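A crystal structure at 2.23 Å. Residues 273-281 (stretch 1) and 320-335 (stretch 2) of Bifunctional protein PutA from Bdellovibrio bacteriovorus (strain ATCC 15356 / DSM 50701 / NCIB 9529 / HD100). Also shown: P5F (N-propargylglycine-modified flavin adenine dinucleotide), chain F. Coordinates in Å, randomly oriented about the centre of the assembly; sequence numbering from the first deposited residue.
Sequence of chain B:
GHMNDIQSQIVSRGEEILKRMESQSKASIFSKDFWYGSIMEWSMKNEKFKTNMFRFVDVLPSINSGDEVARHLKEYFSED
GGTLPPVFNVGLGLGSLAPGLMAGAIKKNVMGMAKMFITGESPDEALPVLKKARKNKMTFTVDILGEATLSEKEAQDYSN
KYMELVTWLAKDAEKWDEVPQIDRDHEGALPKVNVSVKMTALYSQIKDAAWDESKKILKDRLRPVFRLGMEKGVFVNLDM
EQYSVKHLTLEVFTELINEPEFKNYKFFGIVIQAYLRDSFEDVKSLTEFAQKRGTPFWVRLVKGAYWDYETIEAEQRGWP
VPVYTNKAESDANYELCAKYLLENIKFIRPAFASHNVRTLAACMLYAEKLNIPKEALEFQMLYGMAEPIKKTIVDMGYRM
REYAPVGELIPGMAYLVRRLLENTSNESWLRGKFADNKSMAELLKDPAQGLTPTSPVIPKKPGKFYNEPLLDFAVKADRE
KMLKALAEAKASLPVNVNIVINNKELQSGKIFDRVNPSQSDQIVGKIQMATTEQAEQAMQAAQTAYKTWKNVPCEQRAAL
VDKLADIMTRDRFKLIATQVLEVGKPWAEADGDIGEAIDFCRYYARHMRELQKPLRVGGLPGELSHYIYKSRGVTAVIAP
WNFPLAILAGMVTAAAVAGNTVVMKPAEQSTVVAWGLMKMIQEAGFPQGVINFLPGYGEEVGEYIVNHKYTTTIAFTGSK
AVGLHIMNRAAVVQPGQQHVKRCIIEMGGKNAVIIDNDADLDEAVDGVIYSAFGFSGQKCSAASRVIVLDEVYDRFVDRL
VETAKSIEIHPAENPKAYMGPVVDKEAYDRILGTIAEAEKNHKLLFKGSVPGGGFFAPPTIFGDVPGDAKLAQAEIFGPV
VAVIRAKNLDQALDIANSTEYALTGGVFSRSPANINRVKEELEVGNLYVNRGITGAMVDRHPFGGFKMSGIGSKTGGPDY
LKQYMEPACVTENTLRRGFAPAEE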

ATOM      1  N   GLN B 273      13.351  35.296  29.284  1.00 18.46           N
ATOM      2  CA  GLN B 273      13.447  35.185  27.824  1.00 24.22           C
ATOM      3  C   GLN B 273      12.176  35.743  27.184  1.00 24.55           C
ATOM      4  O   GLN B 273      11.108  35.129  27.269  1.00 22.43           O
ATOM      5  CB  GLN B 273      13.656  33.732  27.391  1.00 19.32           C
ATOM      6  CG  GLN B 273      14.929  33.086  27.979  1.00 21.51           C
ATOM      7  CD  GLN B 273      14.724  31.640  28.379  1.00 19.83           C
ATOM      8  OE1 GLN B 273      13.677  31.284  28.927  1.00 18.20           O
ATOM      9  NE2 GLN B 273      15.731  30.792  28.130  1.00 19.16           N
ATOM     10  N   ALA B 274      12.299  36.897  26.518  1.00 20.12           N
ATOM     11  CA  ALA B 274      11.138  37.544  25.932  1.00 24.40           C
ATOM     12  C   ALA B 274      10.552  36.772  24.755  1.00 22.39           C
ATOM     13  O   ALA B 274       9.441  37.086  24.330  1.00 21.24           O
ATOM     14  CB  ALA B 274      11.494  38.974  25.480  1.00 21.03           C
ATOM     15  N   TYR B 275      11.246  35.786  24.209  1.00 20.05           N
ATOM     16  CA  TYR B 275      10.604  35.054  23.128  1.00 21.93           C
ATOM     17  C   TYR B 275       9.601  34.026  23.635  1.00 23.01           C
ATOM     18  O   TYR B 275       8.961  33.355  22.811  1.00 24.23           O
ATOM     19  CB  TYR B 275      11.656  34.402  22.208  1.00 20.24           C
ATOM     20  CG  TYR B 275      12.414  33.168  22.692  1.00 22.33           C
ATOM     21  CD1 TYR B 275      12.364  32.723  24.021  1.00 19.01           C
ATOM     22  CD2 TYR B 275      13.226  32.457  21.792  1.00 18.42           C
ATOM     23  CE1 TYR B 275      13.091  31.580  24.427  1.00 22.41           C
ATOM     24  CE2 TYR B 275      13.948  31.333  22.184  1.00 17.54           C
ATOM     25  CZ  TYR B 275      13.878  30.888  23.490  1.00 26.66           C
ATOM     26  OH  TYR B 275      14.623  29.774  23.848  1.00 20.95           O
ATOM     27  N   LEU B 276       9.443  33.890  24.956  1.00 17.93           N
ATOM     28  CA  LEU B 276       8.433  33.003  25.520  1.00 19.44           C
ATOM     29  C   LEU B 276       7.090  33.717  25.610  1.00 24.41           C
ATOM     30  O   LEU B 276       7.022  34.896  25.987  1.00 20.87           O
ATOM     31  CB  LEU B 276       8.828  32.511  26.914  1.00 16.87           C
ATOM     32  CG  LEU B 276      10.058  31.593  26.965  1.00 20.74           C
ATOM     33  CD1 LEU B 276      10.339  31.144  28.401  1.00 17.46           C
ATOM     34  CD2 LEU B 276       9.890  30.404  26.010  1.00 21.02           C
ATOM     35  N   ARG B 277       6.015  32.977  25.292  1.00 17.99           N
ATOM     36  CA  ARG B 277       4.667  33.548  25.371  1.00 21.08           C
ATOM     37  C   ARG B 277       4.282  33.955  26.797  1.00 27.57           C
ATOM     38  O   ARG B 277       3.485  34.888  26.977  1.00 27.80           O
ATOM     39  CB  ARG B 277       3.636  32.554  24.805  1.00 19.30           C
ATOM     40  CG  ARG B 277       3.843  32.258  23.319  1.00 21.00           C
ATOM     41  CD  ARG B 277       2.965  31.112  22.762  1.00 21.65           C
ATOM     42  NE  ARG B 277       3.366  30.840  21.379  1.00 21.79           N
ATOM     43  CZ  ARG B 277       2.942  31.528  20.318  1.00 19.13           C
ATOM     44  NH1 ARG B 277       2.084  32.531  20.456  1.00 18.90           N
ATOM     45  NH2 ARG B 277       3.389  31.229  19.111  1.00 20.42           N
ATOM     46  N   ASP B 278       4.834  33.299  27.821  1.00 20.85           N
ATOM     47  CA  ASP B 278       4.429  33.599  29.190  1.00 25.52           C
ATOM     48  C   ASP B 278       5.403  34.524  29.906  1.00 27.33           C
ATOM     49  O   ASP B 278       5.255  34.766  31.106  1.00 28.67           O
ATOM     50  CB  ASP B 278       4.199  32.294  29.984  1.00 32.00           C
ATOM     51  CG  ASP B 278       5.447  31.444  30.139  1.00 36.15           C
ATOM     52  OD1 ASP B 278       6.561  31.920  29.826  1.00 35.92           O
ATOM     53  OD2 ASP B 278       5.301  30.274  30.582  1.00 33.92           O
ATOM     54  N   SER B 279       6.346  35.110  29.176  1.00 21.48           N
ATOM     55  CA  SER B 279       7.387  35.889  29.821  1.00 20.26           C
ATOM     56  C   SER B 279       6.865  37.213  30.390  1.00 24.72           C
ATOM     57  O   SER B 279       7.359  37.674  31.432  1.00 24.18           O
ATOM     58  CB  SER B 279       8.531  36.103  28.827  1.00 20.80           C
ATOM     59  OG  SER B 279       8.061  36.678  27.601  1.00 26.46           O
ATOM     60  N   PHE B 280       5.895  37.858  29.740  1.00 18.90           N
ATOM     61  CA  PHE B 280       5.387  39.093  30.338  1.00 23.03           C
ATOM     62  C   PHE B 280       4.664  38.802  31.649  1.00 21.58           C
ATOM     63  O   PHE B 280       4.788  39.565  32.610  1.00 25.43           O
ATOM     64  CB  PHE B 280       4.488  39.860  29.359  1.00 18.65           C
ATOM     65  CG  PHE B 280       3.965  41.170  29.906  1.00 19.80           C
ATOM     66  CD1 PHE B 280       4.846  42.175  30.313  1.00 25.60           C
ATOM     67  CD2 PHE B 280       2.595  41.430  29.947  1.00 22.56           C
ATOM     68  CE1 PHE B 280       4.365  43.403  30.818  1.00 24.90           C
ATOM     69  CE2 PHE B 280       2.106  42.638  30.426  1.00 25.06           C
ATOM     70  CZ  PHE B 280       2.993  43.638  30.868  1.00 24.63           C
ATOM     71  N   GLU B 281       3.926  37.696  31.721  1.00 27.26           N
ATOM     72  CA  GLU B 281       3.305  37.335  32.994  1.00 27.06           C
ATOM     73  C   GLU B 281       4.355  37.051  34.063  1.00 29.04           C
ATOM     74  O   GLU B 281       4.175  37.436  35.227  1.00 27.31           O
ATOM     75  CB  GLU B 281       2.367  36.150  32.819  1.00 27.27           C
ATOM     76  CG  GLU B 281       1.035  36.531  32.177  1.00 35.35           C
ATOM     77  CD  GLU B 281       0.286  35.325  31.607  1.00 42.57           C
ATOM     78  OE1 GLU B 281       0.686  34.797  30.544  1.00 42.21           O
ATOM     79  OE2 GLU B 281      -0.710  34.914  32.236  1.00 48.51           O
ATOM     80  N   PRO B 320       1.865  22.495  22.936  1.00 20.72           N
ATOM     81  CA  PRO B 320       1.829  23.875  22.425  1.00 24.81           C
ATOM     82  C   PRO B 320       3.240  24.431  22.307  1.00 23.57           C
ATOM     83  O   PRO B 320       4.108  24.142  23.128  1.00 23.27           O
ATOM     84  CB  PRO B 320       1.022  24.637  23.488  1.00 23.31           C
ATOM     85  CG  PRO B 320       0.318  23.592  24.286  1.00 28.69           C
ATOM     86  CD  PRO B 320       1.188  22.368  24.240  1.00 23.33           C
ATOM     87  N   VAL B 321       3.474  25.213  21.258  1.00 19.04           N
ATOM     88  CA  VAL B 321       4.790  25.810  21.041  1.00 19.81           C
ATOM     89  C   VAL B 321       4.968  26.963  22.031  1.00 22.04           C
ATOM     90  O   VAL B 321       4.182  27.919  21.994  1.00 26.30           O
ATOM     91  CB  VAL B 321       4.934  26.248  19.578  1.00 19.46           C
ATOM     92  CG1 VAL B 321       6.278  26.923  19.338  1.00 22.00           C
ATOM     93  CG2 VAL B 321       4.761  25.047  18.704  1.00 27.17           C
ATOM     94  N   PRO B 322       5.934  26.895  22.966  1.00 20.63           N
ATOM     95  CA  PRO B 322       6.037  27.941  23.996  1.00 22.30           C
ATOM     96  C   PRO B 322       6.676  29.240  23.530  1.00 22.46           C
ATOM     97  O   PRO B 322       6.557  30.245  24.247  1.00 15.99           O
ATOM     98  CB  PRO B 322       6.891  27.276  25.090  1.00 18.85           C
ATOM     99  CG  PRO B 322       7.770  26.379  24.353  1.00 19.74           C
ATOM    100  CD  PRO B 322       6.914  25.820  23.207  1.00 25.47           C
ATOM    101  N   VAL B 323       7.358  29.259  22.388  1.00 22.69           N
ATOM    102  CA  VAL B 323       7.952  30.486  21.857  1.00 20.61           C
ATOM    103  C   VAL B 323       6.993  31.103  20.851  1.00 19.92           C
ATOM    104  O   VAL B 323       6.159  30.415  20.250  1.00 23.80           O
ATOM    105  CB  VAL B 323       9.337  30.238  21.218  1.00 19.64           C
ATOM    106  CG1 VAL B 323      10.364  29.878  22.289  1.00 17.11           C
ATOM    107  CG2 VAL B 323       9.257  29.122  20.171  1.00 16.20           C
ATOM    108  N   TYR B 324       7.073  32.428  20.705  1.00 20.60           N
ATOM    109  CA  TYR B 324       6.492  33.063  19.532  1.00 21.41           C
ATOM    110  C   TYR B 324       7.170  32.508  18.299  1.00 23.06           C
ATOM    111  O   TYR B 324       8.344  32.132  18.340  1.00 22.57           O
ATOM    112  CB  TYR B 324       6.680  34.588  19.551  1.00 17.30           C
ATOM    113  CG  TYR B 324       6.086  35.280  20.734  1.00 21.22           C
ATOM    114  CD1 TYR B 324       4.705  35.434  20.855  1.00 18.76           C
ATOM    115  CD2 TYR B 324       6.902  35.776  21.749  1.00 21.06           C
ATOM    116  CE1 TYR B 324       4.149  36.097  21.958  1.00 17.40           C
ATOM    117  CE2 TYR B 324       6.363  36.413  22.856  1.00 18.80           C
ATOM    118  CZ  TYR B 324       4.993  36.571  22.956  1.00 17.56           C
ATOM    119  OH  TYR B 324       4.480  37.216  24.046  1.00 17.70           O
ATOM    120  N   THR B 325       6.436  32.461  17.190  1.00 18.06           N
ATOM    121  CA  THR B 325       7.043  32.002  15.949  1.00 22.15           C
ATOM    122  C   THR B 325       7.090  33.099  14.889  1.00 25.59           C
ATOM    123  O   THR B 325       7.519  32.843  13.763  1.00 25.56           O
ATOM    124  CB  THR B 325       6.334  30.743  15.435  1.00 21.74           C
ATOM    125  OG1 THR B 325       4.931  30.975  15.357  1.00 23.95           O
ATOM    126  CG2 THR B 325       6.598  29.569  16.396  1.00 19.68           C
ATOM    127  N   ASN B 326       6.703  34.321  15.232  1.00 25.82           N
ATOM    128  CA  ASN B 326       6.959  35.509  14.426  1.00 21.08           C
ATOM    129  C   ASN B 326       8.007  36.332  15.167  1.00 27.27           C
ATOM    130  O   ASN B 326       7.792  36.716  16.324  1.00 24.68           O
ATOM    131  CB  ASN B 326       5.649  36.278  14.217  1.00 19.63           C
ATOM    132  CG  ASN B 326       5.843  37.681  13.627  1.00 27.60           C
ATOM    133  OD1 ASN B 326       6.926  38.068  13.205  1.00 33.15           O
ATOM    134  ND2 ASN B 326       4.751  38.434  13.575  1.00 34.53           N
ATOM    135  N   LYS B 327       9.141  36.597  14.514  1.00 21.38           N
ATOM    136  CA  LYS B 327      10.251  37.190  15.257  1.00 19.31           C
ATOM    137  C   LYS B 327       9.903  38.590  15.772  1.00 23.92           C
ATOM    138  O   LYS B 327      10.406  39.009  16.821  1.00 23.04           O
ATOM    139  CB  LYS B 327      11.513  37.217  14.390  1.00 19.55           C
ATOM    140  CG  LYS B 327      12.794  37.474  15.207  1.00 31.74           C
ATOM    141  CD  LYS B 327      13.277  38.936  15.047  1.00 26.72           C
ATOM    142  CE  LYS B 327      14.513  39.218  15.913  1.00 26.74           C
ATOM    143  NZ  LYS B 327      14.944  40.654  15.799  1.00 30.09           N
ATOM    144  N   ALA B 328       9.054  39.322  15.049  1.00 19.98           N
ATOM    145  CA  ALA B 328       8.598  40.621  15.524  1.00 20.10           C
ATOM    146  C   ALA B 328       7.791  40.509  16.818  1.00 23.82           C
ATOM    147  O   ALA B 328       7.789  41.455  17.617  1.00 24.39           O
ATOM    148  CB  ALA B 328       7.791  41.335  14.429  1.00 20.49           C
ATOM    149  N   GLU B 329       7.094  39.383  17.044  1.00 19.22           N
ATOM    150  CA  GLU B 329       6.438  39.177  18.341  1.00 24.20           C
ATOM    151  C   GLU B 329       7.451  39.179  19.477  1.00 20.47           C
ATOM    152  O   GLU B 329       7.194  39.753  20.539  1.00 22.32           O
ATOM    153  CB  GLU B 329       5.661  37.859  18.389  1.00 26.76           C
ATOM    154  CG  GLU B 329       4.342  37.834  17.668  1.00 34.27           C
ATOM    155  CD  GLU B 329       3.621  36.498  17.825  1.00 29.85           C
ATOM    156  OE1 GLU B 329       4.172  35.448  17.416  1.00 24.66           O
ATOM    157  OE2 GLU B 329       2.507  36.503  18.392  1.00 27.55           O
ATOM    158  N   SER B 330       8.605  38.527  19.285  1.00 19.58           N
ATOM    159  CA  SER B 330       9.624  38.520  20.336  1.00 19.76           C
ATOM    160  C   SER B 330      10.161  39.925  20.601  1.00 23.83           C
ATOM    161  O   SER B 330      10.260  40.355  21.758  1.00 26.48           O
ATOM    162  CB  SER B 330      10.760  37.575  19.961  1.00 25.43           C
ATOM    163  OG  SER B 330      10.303  36.245  19.928  1.00 26.99           O
ATOM    164  N   ASP B 331      10.492  40.666  19.538  1.00 22.42           N
ATOM    165  CA  ASP B 331      10.966  42.034  19.709  1.00 24.31           C
ATOM    166  C   ASP B 331       9.918  42.879  20.429  1.00 25.59           C
ATOM    167  O   ASP B 331      10.219  43.561  21.417  1.00 21.46           O
ATOM    168  CB  ASP B 331      11.281  42.659  18.345  1.00 22.33           C
ATOM    169  CG  ASP B 331      12.498  42.027  17.649  1.00 26.51           C
ATOM    170  OD1 ASP B 331      13.312  41.320  18.290  1.00 26.83           O
ATOM    171  OD2 ASP B 331      12.644  42.268  16.432  1.00 24.82           O
ATOM    172  N   ALA B 332       8.659  42.791  19.985  1.00 25.38           N
ATOM    173  CA  ALA B 332       7.609  43.617  20.578  1.00 28.77           C
ATOM    174  C   ALA B 332       7.401  43.260  22.040  1.00 26.64           C
ATOM    175  O   ALA B 332       7.223  44.146  22.887  1.00 27.39           O
ATOM    176  CB  ALA B 332       6.298  43.468  19.801  1.00 24.77           C
ATOM    177  N   ASN B 333       7.418  41.963  22.352  1.00 19.63           N
ATOM    178  CA  ASN B 333       7.281  41.534  23.736  1.00 23.33           C
ATOM    179  C   ASN B 333       8.488  41.971  24.568  1.00 19.62           C
ATOM    180  O   ASN B 333       8.342  42.319  25.745  1.00 20.87           O
ATOM    181  CB  ASN B 333       7.111  40.013  23.788  1.00 18.82           C
ATOM    182  CG  ASN B 333       6.730  39.534  25.157  1.00 26.94           C
ATOM    183  OD1 ASN B 333       5.630  39.831  25.638  1.00 23.26           O
ATOM    184  ND2 ASN B 333       7.622  38.800  25.808  1.00 21.73           N
ATOM    185  N   TYR B 334       9.688  41.958  23.974  1.00 24.87           N
ATOM    186  CA  TYR B 334      10.868  42.457  24.681  1.00 21.80           C
ATOM    187  C   TYR B 334      10.652  43.901  25.109  1.00 25.12           C
ATOM    188  O   TYR B 334      10.869  44.260  26.274  1.00 20.72           O
ATOM    189  CB  TYR B 334      12.111  42.345  23.794  1.00 20.31           C
ATOM    190  CG  TYR B 334      13.424  42.591  24.518  1.00 20.61           C
ATOM    191  CD1 TYR B 334      13.808  43.871  24.915  1.00 21.13           C
ATOM    192  CD2 TYR B 334      14.293  41.534  24.775  1.00 20.41           C
ATOM    193  CE1 TYR B 334      15.017  44.091  25.588  1.00 21.44           C
ATOM    194  CE2 TYR B 334      15.488  41.733  25.428  1.00 20.73           C
ATOM    195  CZ  TYR B 334      15.854  43.013  25.835  1.00 25.23           C
ATOM    196  OH  TYR B 334      17.051  43.177  26.492  1.00 24.62           O
ATOM    197  N   GLU B 335      10.207  44.744  24.176  1.00 23.19           N
ATOM    198  CA  GLU B 335      10.026  46.151  24.506  1.00 25.83           C
ATOM    199  C   GLU B 335       8.929  46.334  25.552  1.00 25.17           C
ATOM    200  O   GLU B 335       9.071  47.151  26.468  1.00 30.76           O
ATOM    201  CB  GLU B 335       9.765  46.954  23.225  1.00 21.80           C
ATOM    202  CG  GLU B 335      11.003  47.004  22.326  1.00 23.53           C
ATOM    203  CD  GLU B 335      10.875  47.871  21.069  1.00 26.78           C
ATOM    204  OE1 GLU B 335       9.974  48.725  20.977  1.00 33.25           O
ATOM    205  OE2 GLU B 335      11.709  47.687  20.160  1.00 29.01           O
TER
HETATM  206  PA  P5F F1001      17.901  39.762  17.529  1.00 25.26           P
HETATM  207  O1A P5F F1001      17.222  41.172  17.590  1.00 30.61           O
HETATM  208  O2A P5F F1001      18.361  39.295  16.239  1.00 23.04           O
HETATM  209  O5B P5F F1001      17.022  38.612  17.940  1.00 24.68           O
HETATM  210  C5B P5F F1001      17.255  37.243  17.634  1.00 16.78           C
HETATM  211  C4B P5F F1001      16.340  36.385  18.521  1.00 20.64           C
HETATM  212  O4B P5F F1001      14.987  36.422  18.137  1.00 25.39           O
HETATM  213  C3B P5F F1001      16.655  34.920  18.602  1.00 17.28           C
HETATM  214  O3B P5F F1001      17.722  34.650  19.429  1.00 18.70           O
HETATM  215  C2B P5F F1001      15.391  34.350  19.109  1.00 17.09           C
HETATM  216  O2B P5F F1001      15.334  34.515  20.484  1.00 18.70           O
HETATM  217  C1B P5F F1001      14.362  35.214  18.472  1.00 22.79           C
HETATM  218  N9A P5F F1001      13.788  34.667  17.269  1.00 19.76           N
HETATM  219  C8A P5F F1001      14.443  34.283  16.107  1.00 21.14           C
HETATM  220  N7A P5F F1001      13.532  33.851  15.227  1.00 23.15           N
HETATM  221  C5A P5F F1001      12.251  33.951  15.774  1.00 21.13           C
HETATM  222  C6A P5F F1001      10.964  33.639  15.342  1.00 30.15           C
HETATM  223  N6A P5F F1001      10.741  33.100  14.030  1.00 28.95           N
HETATM  224  N1A P5F F1001       9.905  33.841  16.149  1.00 25.32           N
HETATM  225  C2A P5F F1001      10.062  34.351  17.389  1.00 17.31           C
HETATM  226  N3A P5F F1001      11.312  34.638  17.852  1.00 20.52           N
HETATM  227  C4A P5F F1001      12.401  34.463  17.092  1.00 11.73           C
HETATM  228  N1  P5F F1001      19.452  33.270  26.010  1.00 32.81           N
HETATM  229  C2  P5F F1001      18.705  32.398  26.885  1.00 27.86           C
HETATM  230  O2  P5F F1001      17.600  31.755  26.374  1.00 28.25           O
HETATM  231  N3  P5F F1001      19.092  32.212  28.252  1.00 42.77           N
HETATM  232  C4  P5F F1001      20.221  32.863  28.808  1.00 45.20           C
HETATM  233  O4  P5F F1001      20.543  32.636  30.152  1.00 38.12           O
HETATM  234  C4X P5F F1001      21.017  33.776  27.884  1.00 42.68           C
HETATM  235  N5  P5F F1001      22.273  34.391  28.309  1.00 44.45           N
HETATM  236  C5X P5F F1001      22.711  35.567  27.532  1.00 44.35           C
HETATM  237  C6  P5F F1001      23.616  36.579  28.160  1.00 35.93           C
HETATM  238  C7  P5F F1001      23.968  37.752  27.446  1.00 36.35           C
HETATM  239  C7M P5F F1001      24.884  38.768  28.094  1.00 38.53           C
HETATM  240  C8  P5F F1001      23.463  37.977  26.130  1.00 37.04           C
HETATM  241  C8M P5F F1001      23.813  39.215  25.343  1.00 35.48           C
HETATM  242  C9  P5F F1001      22.604  37.027  25.530  1.00 44.42           C
HETATM  243  C9A P5F F1001      22.231  35.789  26.272  1.00 44.53           C
HETATM  244  N10 P5F F1001      21.324  34.818  25.656  1.00 42.88           N
HETATM  245  C10 P5F F1001      20.617  33.944  26.550  1.00 37.02           C
HETATM  246  C1' P5F F1001      20.981  34.838  24.212  1.00 45.64           C
HETATM  247  C2' P5F F1001      19.866  35.833  23.889  1.00 38.89           C
HETATM  248  O2' P5F F1001      18.693  35.371  24.441  1.00 37.21           O
HETATM  249  C3' P5F F1001      19.652  36.099  22.397  1.00 40.40           C
HETATM  250  O3' P5F F1001      19.278  34.918  21.792  1.00 41.32           O
HETATM  251  C4' P5F F1001      20.869  36.632  21.655  1.00 38.78           C
HETATM  252  O4' P5F F1001      21.628  37.343  22.572  1.00 37.99           O
HETATM  253  C5' P5F F1001      20.565  37.425  20.370  1.00 38.49           C
HETATM  254  O5' P5F F1001      19.440  38.276  20.474  1.00 40.31           O
HETATM  255  P   P5F F1001      19.341  39.780  19.876  1.00 31.20           P
HETATM  256  O1P P5F F1001      18.390  40.803  20.608  1.00 39.18           O
HETATM  257  O2P P5F F1001      20.870  40.141  19.774  1.00 31.65           O
HETATM  258  O3P P5F F1001      19.170  39.516  18.264  1.00 26.14           O
HETATM  259  C21 P5F F1001      23.591  32.136  28.454  1.00 57.11           C
HETATM  260  C22 P5F F1001      22.953  33.326  28.482  1.00 60.85           C
HETATM  261  C23 P5F F1001      23.128  30.957  29.328  1.00 57.60           C
HETATM  262  O   HOH W   1       4.796  37.528  27.050  1.00 25.39           O
HETATM  263  O   HOH W   2       5.633  30.391  27.032  1.00 22.56           O

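What fills the apolar centre of the contact? Val-323 does, with CG1 3.6 Å from the centroid of the Tyr-275 ring and almost exactly on its normal, so a methyl group rests flat on the aromatic face. The same CG1 lies 3.8 Å from Leu-276 CD2; although the CA-to-CB bond of Leu-276 points away, its m, t rotamer brings the end of the chain back. Farther along, Ala-274 CB packs 3.8 Å from Tyr-334 CB, a small side chain directed toward the helix where the backbones run close.

How do the backbones join around this core? Leu-276 and Val-323 form a single bridge, flanked by two hydrogen bonds: Tyr-324 N gives to Tyr-275 O at 3.0 Å, and Arg-277 N gives to Pro-322 O at 3.0 Å, the latter nearly straight. Proline, lacking an amide hydrogen, still serves here through its carbonyl.

What does Arg-277 add? It has the largest area covered by the other stretch. Its extended side chain lays CG over one face of the Tyr-324 ring, 4.3 Å from the centroid, and carries the guanidinium to backbone carbonyls. NE makes weak hydrogen bonds to Val-321 O at 3.1 Å and Val-323 O at 3.0 Å; NH2 adds another weak one to Val-323 O at 3.1 Å.

How is the polar edge closed? Asn-333, reaching from the helix, donates from ND2 to Ala-274 O at 2.9 Å and, weakly, to Ser-279 OG at 2.8 Å. That hydroxyl in turn donates to Leu-276 O at 2.6 Å, steadying the turn. Water 1 spans the stretches, accepting from Phe-280 N at 2.9 Å and lying 2.8 Å from Asn-333 OD1. An amide side chain suits this position because it can offer both a donor and an acceptor.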